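Local coordinates for acetylcholine-binding protein (Bulinus truncatus, PDB 2BJ0), which probably binds acetylcholine as a soluble pentamer related to the extracellular ligand-binding domain of nicotinic acetylcholine receptors, at residues 132-137 with 195-200. Residues are numbered along the deposited sequence; the frame is centred on the assembly and turned at random.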
loop_
_atom_site.group_PDB
_atom_site.type_symbol
_atom_site.label_atom_id
_atom_site.label_comp_id
_atom_site.label_asym_id
_atom_site.label_seq_id
_atom_site.Cartn_x
_atom_site.Cartn_y
_atom_site.Cartn_z
ATOM N N GLY A 132 -3.017 37.298 6.578
ATOM C CA GLY A 132 -3.195 35.873 6.294
ATOM C C GLY A 132 -3.047 34.993 7.522
ATOM O O GLY A 132 -3.061 35.485 8.640
ATOM N N ALA A 133 -2.910 33.685 7.310
ATOM C CA ALA A 133 -2.678 32.749 8.407
ATOM C C ALA A 133 -1.213 32.297 8.456
ATOM O O ALA A 133 -0.585 32.124 7.421
ATOM C CB ALA A 133 -3.607 31.572 8.280
ATOM N N THR A 134 -0.681 32.128 9.668
ATOM C CA THR A 134 0.673 31.640 9.895
ATOM C C THR A 134 0.677 30.161 10.277
ATOM O O THR A 134 0.004 29.746 11.239
ATOM C CB THR A 134 1.396 32.472 10.970
ATOM O OG1 THR A 134 1.609 33.796 10.475
ATOM C CG2 THR A 134 2.818 31.973 11.148
ATOM N N CYS A 135 1.454 29.376 9.526
ATOM C CA CYS A 135 1.554 27.952 9.744
ATOM C C CYS A 135 2.982 27.542 9.979
ATOM O O CYS A 135 3.901 28.185 9.487
ATOM C CB CYS A 135 0.954 27.212 8.555
ATOM S SG CYS A 135 -0.765 27.728 8.411
ATOM N N ARG A 136 3.152 26.475 10.749
ATOM C CA ARG A 136 4.464 25.958 11.101
ATOM C C ARG A 136 4.589 24.475 10.737
ATOM O O ARG A 136 3.659 23.698 10.970
ATOM C CB ARG A 136 4.724 26.174 12.593
ATOM C CG ARG A 136 5.277 27.590 12.910
ATOM C CD ARG A 136 4.986 28.129 14.329
ATOM N NE ARG A 136 3.684 28.804 14.422
ATOM C CZ ARG A 136 3.507 30.127 14.502
ATOM N NH1 ARG A 136 4.555 30.955 14.515
ATOM N NH2 ARG A 136 2.276 30.624 14.580
ATOM N N ILE A 137 5.728 24.094 10.155
ATOM C CA ILE A 137 6.026 22.680 9.924
ATOM C C ILE A 137 7.322 22.304 10.648
ATOM O O ILE A 137 8.353 22.950 10.454
ATOM C CB ILE A 137 6.141 22.388 8.405
ATOM C CG1 ILE A 137 4.811 22.588 7.701
ATOM C CG2 ILE A 137 6.671 20.965 8.172
ATOM C CD1 ILE A 137 4.975 22.814 6.186
ATOM N N GLU A 195 12.244 24.167 11.984
ATOM C CA GLU A 195 10.863 24.570 11.935
ATOM C C GLU A 195 10.639 25.543 10.792
ATOM O O GLU A 195 11.236 26.632 10.769
ATOM C CB GLU A 195 10.480 25.204 13.265
ATOM C CG GLU A 195 9.049 25.724 13.302
ATOM C CD GLU A 195 8.411 25.592 14.683
ATOM O OE1 GLU A 195 8.875 24.741 15.499
ATOM O OE2 GLU A 195 7.434 26.340 14.946
ATOM N N ILE A 196 9.766 25.165 9.860
ATOM C CA ILE A 196 9.357 26.066 8.801
ATOM C C ILE A 196 8.148 26.884 9.234
ATOM O O ILE A 196 7.163 26.330 9.696
ATOM C CB ILE A 196 9.040 25.306 7.494
ATOM C CG1 ILE A 196 10.246 24.487 7.047
ATOM C CG2 ILE A 196 8.660 26.277 6.399
ATOM C CD1 ILE A 196 9.876 23.430 6.040
ATOM N N THR A 197 8.235 28.200 9.084
ATOM C CA THR A 197 7.122 29.083 9.370
ATOM C C THR A 197 6.764 29.825 8.081
ATOM O O THR A 197 7.635 30.382 7.424
ATOM C CB THR A 197 7.510 30.075 10.504
ATOM O OG1 THR A 197 7.764 29.333 11.710
ATOM C CG2 THR A 197 6.329 30.931 10.874
ATOM N N PHE A 198 5.495 29.781 7.695
ATOM C CA PHE A 198 5.054 30.513 6.539
ATOM C C PHE A 198 3.723 31.197 6.805
ATOM O O PHE A 198 2.970 30.793 7.702
ATOM C CB PHE A 198 5.062 29.646 5.256
ATOM C CG PHE A 198 4.078 28.500 5.271
ATOM C CD1 PHE A 198 4.421 27.281 5.840
ATOM C CD2 PHE A 198 2.818 28.646 4.697
ATOM C CE1 PHE A 198 3.495 26.222 5.841
ATOM C CE2 PHE A 198 1.877 27.578 4.699
ATOM C CZ PHE A 198 2.228 26.391 5.269
ATOM N N ALA A 199 3.480 32.286 6.075
ATOM C CA ALA A 199 2.218 32.976 6.099
ATOM C C ALA A 199 1.620 32.922 4.713
ATOM O O ALA A 199 2.315 33.110 3.735
ATOM C CB ALA A 199 2.421 34.440 6.521
ATOM N N PHE A 200 0.325 32.659 4.632
ATOM C CA PHE A 200 -0.364 32.622 3.355
ATOM C C PHE A 200 -1.799 33.131 3.487
ATOM O O PHE A 200 -2.358 33.131 4.572
ATOM C CB PHE A 200 -0.341 31.185 2.781
ATOM C CG PHE A 200 -1.363 30.246 3.394
ATOM C CD1 PHE A 200 -1.178 29.728 4.667
ATOM C CD2 PHE A 200 -2.478 29.845 2.664
ATOM C CE1 PHE A 200 -2.117 28.864 5.216
ATOM C CE2 PHE A 200 -3.409 28.975 3.198
ATOM C CZ PHE A 200 -3.235 28.488 4.470
#
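A133, C135 and I137 pair with F200, F198 and I196 through six backbone N-H...O bonds, two to each pair, joining strands 133-137 and 195-200, whose segments run antiparallel, their directions 162° apart. T134 with A199 and R136 with T197 are the non-hydrogen-bonded pairs between them.

On the buried face, C135 touches two phenylalanine rings, by different atoms. Its CB lies over one face of the F198 ring, 3.6 Å from CZ, in a CH-pi contact. Its SG meets the edge of the F200 ring in the ring plane, 3.7 Å from CE1. The F198 ring reaches C135 because CG stands between the backbone N and the carbonyl carbon (chi1 65°), which tips the ring toward the partner strand. I137 CD1 touches the edge of this ring, 3.7 Å from F198 CE1. An alanine in place of F198 would probably open a gap beneath C135 CB and leave I137 CD1 without its aromatic neighbour.

The other face carries R136, T134, T197 and A199. R136 CG passes T197 OG1 at 3.3 Å, the two side chains running alongside each other. E195 reaches across, its OE2 3.1 Å from R136 CD. The charges do not close into a salt bridge: R136 NE and E195 OE2 are 4.5 Å apart, with the planes of the two groups 70° apart. Beside them, T134 CG2 and T197 CG2 meet at 3.7 Å.

C135 SG is bonded to C122 SG; this disulfide closes the Cys-loop characteristic of this receptor family, and C135, on strand 133-141, is its second end. F200 packs edge-to-face on F170. In the antiparallel sheet, strand 190-202 lies between 133-141 and 170-183. The buried face packs on strands 25-40 and 45-57 of the other sheet of the immunoglobulin-like sandwich.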